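Local coordinates for protein dihydroxyacetone kinase (Citrobacter freundii, PDB 1UN8) that phosphorylates dihydroxyacetone with ATP and a divalent metal ion, working as a homodimer whose C-terminal helical barrel holds a phospholipid, at residues Asp371-Thr374 against His375-Leu379; Glu398-Ser401 against Leu402-Gln406. All coordinates share one frame; numbering follows the deposited sequence.

Interaction 1: Asp371-Thr374 against His375-Leu379; sequences DLET and HLNAL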
loop_
_atom_site.group_PDB
_atom_site.type_symbol
_atom_site.label_atom_id
_atom_site.label_comp_id
_atom_site.label_asym_id
_atom_site.label_seq_id
_atom_site.Cartn_x
_atom_site.Cartn_y
_atom_site.Cartn_z
ATOM N N ASP A 371 27.849 33.383 -33.359
ATOM C CA ASP A 371 28.902 34.251 -32.841
ATOM C C ASP A 371 28.802 34.516 -31.342
ATOM O O ASP A 371 29.818 34.710 -30.665
ATOM C CB ASP A 371 28.877 35.597 -33.568
ATOM C CG ASP A 371 29.268 35.486 -35.029
ATOM O OD1 ASP A 371 29.081 36.484 -35.767
ATOM O OD2 ASP A 371 29.768 34.417 -35.435
ATOM N N LEU A 372 27.576 34.523 -30.826
ATOM C CA LEU A 372 27.325 34.807 -29.419
ATOM C C LEU A 372 27.546 33.672 -28.422
ATOM O O LEU A 372 27.321 33.863 -27.220
ATOM C CB LEU A 372 25.890 35.317 -29.263
ATOM C CG LEU A 372 25.535 36.674 -29.872
ATOM C CD1 LEU A 372 24.030 36.799 -30.025
ATOM C CD2 LEU A 372 26.076 37.778 -28.986
ATOM N N GLU A 373 28.000 32.513 -28.894
ATOM C CA GLU A 373 28.169 31.356 -28.011
ATOM C C GLU A 373 28.817 31.592 -26.653
ATOM O O GLU A 373 28.187 31.398 -25.614
ATOM C CB GLU A 373 28.918 30.222 -28.720
ATOM C CG GLU A 373 28.971 28.936 -27.884
ATOM C CD GLU A 373 29.588 27.752 -28.623
ATOM O OE1 GLU A 373 29.671 26.658 -28.022
ATOM O OE2 GLU A 373 29.989 27.907 -29.798
ATOM N N THR A 374 30.076 32.003 -26.652
ATOM C CA THR A 374 30.763 32.222 -25.396
ATOM C C THR A 374 30.157 33.329 -24.533
ATOM O O THR A 374 30.103 33.198 -23.305
ATOM C CB THR A 374 32.263 32.489 -25.639
ATOM O OG1 THR A 374 32.865 32.972 -24.430
ATOM C CG2 THR A 374 32.456 33.488 -26.765
ATOM N N HIS A 375 29.693 34.410 -25.155
ATOM C CA HIS A 375 29.091 35.498 -24.392
ATOM C C HIS A 375 27.808 35.034 -23.708
ATOM O O HIS A 375 27.562 35.355 -22.540
ATOM C CB HIS A 375 28.777 36.702 -25.288
ATOM C CG HIS A 375 28.053 37.808 -24.579
ATOM N ND1 HIS A 375 28.580 38.467 -23.489
ATOM C CD2 HIS A 375 26.830 38.351 -24.788
ATOM C CE1 HIS A 375 27.713 39.367 -23.056
ATOM N NE2 HIS A 375 26.642 39.317 -23.827
ATOM N N LEU A 376 26.990 34.275 -24.434
ATOM C CA LEU A 376 25.742 33.790 -23.866
ATOM C C LEU A 376 25.976 32.742 -22.778
ATOM O O LEU A 376 25.151 32.596 -21.862
ATOM C CB LEU A 376 24.826 33.245 -24.970
ATOM C CG LEU A 376 24.287 34.300 -25.954
ATOM C CD1 LEU A 376 23.375 33.646 -26.970
ATOM C CD2 LEU A 376 23.533 35.380 -25.203
ATOM N N ASN A 377 27.091 32.017 -22.864
ATOM C CA ASN A 377 27.400 31.022 -21.838
ATOM C C ASN A 377 27.799 31.768 -20.572
ATOM O O ASN A 377 27.387 31.412 -19.462
ATOM C CB ASN A 377 28.537 30.100 -22.277
ATOM C CG ASN A 377 28.087 29.061 -23.289
ATOM O OD1 ASN A 377 26.950 28.587 -23.243
ATOM N ND2 ASN A 377 28.981 28.686 -24.195
ATOM N N ALA A 378 28.595 32.817 -20.756
ATOM C CA ALA A 378 29.048 33.641 -19.650
ATOM C C ALA A 378 27.846 34.173 -18.876
ATOM O O ALA A 378 27.805 34.100 -17.653
ATOM C CB ALA A 378 29.894 34.797 -20.179
ATOM N N LEU A 379 26.864 34.708 -19.594
ATOM C CA LEU A 379 25.677 35.239 -18.944
ATOM C C LEU A 379 24.918 34.122 -18.254
ATOM O O LEU A 379 24.430 34.291 -17.139
ATOM C CB LEU A 379 24.759 35.920 -19.961
ATOM C CG LEU A 379 25.251 37.216 -20.610
ATOM C CD1 LEU A 379 24.195 37.712 -21.578
ATOM C CD2 LEU A 379 25.528 38.270 -19.542
#

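Interaction 2: Glu398-Ser401 against Leu402-Gln406; sequences EIAS and LLHRQ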
loop_
_atom_site.group_PDB
_atom_site.type_symbol
_atom_site.label_atom_id
_atom_site.label_comp_id
_atom_site.label_asym_id
_atom_site.label_seq_id
_atom_site.Cartn_x
_atom_site.Cartn_y
_atom_site.Cartn_z
ATOM N N GLU A 398 23.226 24.089 -37.058
ATOM C CA GLU A 398 22.498 23.008 -37.714
ATOM C C GLU A 398 21.708 23.579 -38.876
ATOM O O GLU A 398 21.672 22.996 -39.959
ATOM C CB GLU A 398 21.551 22.319 -36.725
ATOM C CG GLU A 398 20.714 21.175 -37.314
ATOM C CD GLU A 398 21.543 20.137 -38.074
ATOM O OE1 GLU A 398 22.698 19.863 -37.670
ATOM O OE2 GLU A 398 21.024 19.586 -39.074
ATOM N N ILE A 399 21.073 24.726 -38.660
ATOM C CA ILE A 399 20.294 25.342 -39.727
ATOM C C ILE A 399 21.218 26.030 -40.731
ATOM O O ILE A 399 20.885 26.144 -41.909
ATOM C CB ILE A 399 19.287 26.368 -39.170
ATOM C CG1 ILE A 399 18.407 25.705 -38.114
ATOM C CG2 ILE A 399 18.416 26.906 -40.297
ATOM C CD1 ILE A 399 17.575 24.584 -38.640
ATOM N N ALA A 400 22.377 26.482 -40.254
ATOM C CA ALA A 400 23.362 27.146 -41.109
ATOM C C ALA A 400 23.935 26.111 -42.065
ATOM O O ALA A 400 24.081 26.361 -43.265
ATOM C CB ALA A 400 24.480 27.736 -40.261
ATOM N N SER A 401 24.267 24.948 -41.510
ATOM C CA SER A 401 24.810 23.849 -42.290
ATOM C C SER A 401 23.827 23.542 -43.415
ATOM O O SER A 401 24.167 23.638 -44.594
ATOM C CB SER A 401 24.993 22.618 -41.402
ATOM O OG SER A 401 25.532 21.540 -42.146
ATOM N N LEU A 402 22.602 23.184 -43.051
ATOM C CA LEU A 402 21.581 22.888 -44.048
ATOM C C LEU A 402 21.529 24.001 -45.082
ATOM O O LEU A 402 21.409 23.743 -46.274
ATOM C CB LEU A 402 20.217 22.735 -43.384
ATOM C CG LEU A 402 20.062 21.434 -42.592
ATOM C CD1 LEU A 402 18.770 21.447 -41.783
ATOM C CD2 LEU A 402 20.091 20.262 -43.565
ATOM N N LEU A 403 21.619 25.245 -44.628
ATOM C CA LEU A 403 21.598 26.367 -45.556
ATOM C C LEU A 403 22.787 26.275 -46.505
ATOM O O LEU A 403 22.625 26.342 -47.724
ATOM C CB LEU A 403 21.678 27.698 -44.810
ATOM C CG LEU A 403 21.814 28.914 -45.741
ATOM C CD1 LEU A 403 20.479 29.154 -46.441
ATOM C CD2 LEU A 403 22.242 30.156 -44.956
ATOM N N HIS A 404 23.982 26.127 -45.933
ATOM C CA HIS A 404 25.213 26.042 -46.712
ATOM C C HIS A 404 25.284 24.837 -47.656
ATOM O O HIS A 404 26.049 24.841 -48.619
ATOM C CB HIS A 404 26.425 26.034 -45.773
ATOM C CG HIS A 404 26.622 27.318 -45.028
ATOM N ND1 HIS A 404 27.262 27.379 -43.807
ATOM C CD2 HIS A 404 26.232 28.585 -45.313
ATOM C CE1 HIS A 404 27.256 28.627 -43.371
ATOM N NE2 HIS A 404 26.638 29.379 -44.265
ATOM N N ARG A 405 24.491 23.807 -47.377
ATOM C CA ARG A 405 24.458 22.610 -48.213
ATOM C C ARG A 405 23.272 22.675 -49.175
ATOM O O ARG A 405 22.833 21.654 -49.698
ATOM C CB ARG A 405 24.325 21.353 -47.342
ATOM C CG ARG A 405 25.576 20.941 -46.585
ATOM C CD ARG A 405 25.334 19.629 -45.862
ATOM N NE ARG A 405 24.770 19.829 -44.530
ATOM C CZ ARG A 405 23.925 18.991 -43.935
ATOM N NH1 ARG A 405 23.528 17.888 -44.559
ATOM N NH2 ARG A 405 23.490 19.250 -42.704
ATOM N N GLN A 406 22.763 23.883 -49.407
ATOM C CA GLN A 406 21.608 24.097 -50.284
ATOM C C GLN A 406 20.498 23.089 -50.007
ATOM O O GLN A 406 19.823 22.632 -50.925
ATOM C CB GLN A 406 22.009 24.005 -51.757
ATOM C CG GLN A 406 22.970 25.085 -52.216
ATOM C CD GLN A 406 24.408 24.768 -51.861
ATOM O OE1 GLN A 406 25.002 23.834 -52.406
ATOM N NE2 GLN A 406 24.979 25.542 -50.935
#

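Interaction 1: Asp371-Thr374 against His375-Leu379
Glu373, first residue of helix 373-381, and Asn377, one turn on, lie side by side in the eight-helix barrel of the C-terminal domain. Both point the same way, with CG of Glu373 3.7 Å from ND2 of Asn377. The carboxylate and amide planes are turned 72° apart, so the two groups do not stack. Glu373 has CG anti to its own N (chi1 -173°) and stays extended beyond it, which carries the carboxylate out to Arg397 in a salt bridge and to Ser390 in a hydrogen bond. Ser390 OG also bonds ND2 of Asn377, so one hydroxyl links the two side-chain ends. Asn377 lies close to Asp387 of the ATP site, which is consistent with a place beside the nucleotide site.

Leu372, just ahead of the helix, meets Leu376 through its CB, 3.8 Å from CD1 of Leu376, and Leu376 packs on against Gln537 and Arg538 of helix 534-547. CD2 of Leu372 also approaches the ring of His375 obliquely. In the backbone, Leu376 N donates a hydrogen bond to Leu372 O, 2.8 Å long and nearly straight (165°).

Interaction 2: Glu398-Ser401 against Leu402-Gln406
Ser401 and Arg405, one turn apart at the C-terminal end of helix 388-404, are joined through both side chain and backbone. The hydroxyl oxygen OG of Ser401 accepts two hydrogen bonds from the guanidinium, 3.0 Å from NE and 3.1 Å from NH2 of Arg405. Both are moderately bent, the NE bond at 147°. OG sits only 12° out of the guanidinium plane, so the approach is side-on, at the edge. Two torsions bring the groups together: OG is anti to the serine N, and the arginine chain bends at chi3 (-88°) to turn its head back along the helix. Arg405 N also bonds Ser401 O.

Leu402 lies across the side chain of Glu398, its CD1 4.0 Å from OE2 of that residue, and reaches Arg423 of helix 413-427 as well. The same OE2 forms a salt bridge with Arg423. Ala400 lends its carbonyl oxygen to N of His404 at 2.7 Å; this oxygen also lies over one face of the imidazole, whose NE2 bonds Glu363.

A Schellman motif closes the helix: Gln406 N bonds Leu403 O at 3.0 Å and Gln407 N pairs with Leu402 O, with Gln406, at positive phi, as C-prime. OE2 of Glu398 and NH2 of Arg405 are 4.4 Å apart, too far for a salt bridge, so any attraction between them is probably a longer-range supplement to the paired bonds that hold the guanidinium at Ser401.

In the fold
Both contacts belong to the DhaL region, which forms the eight-helix barrel, and they come in series: interaction 1 on helix 373-381, then interaction 2 on the next helix, 388-404. Their centres are 22 Å apart and their nearest atoms about 10 Å, so they do not touch. One marks the start of its helix, the other the end of the following one. Helix 388-404 nevertheless bridges them, since Ser390 and Arg397, partners of Glu373, precede 398-406 on it. Interaction 1 adjoins ATP-binding residues Asp387 and Pro534, whereas interaction 2 is remote from the ATP and substrate residues, but Ile399 touches the bound phospholipid. Successive helices thus border the nucleotide site and the lipid pocket.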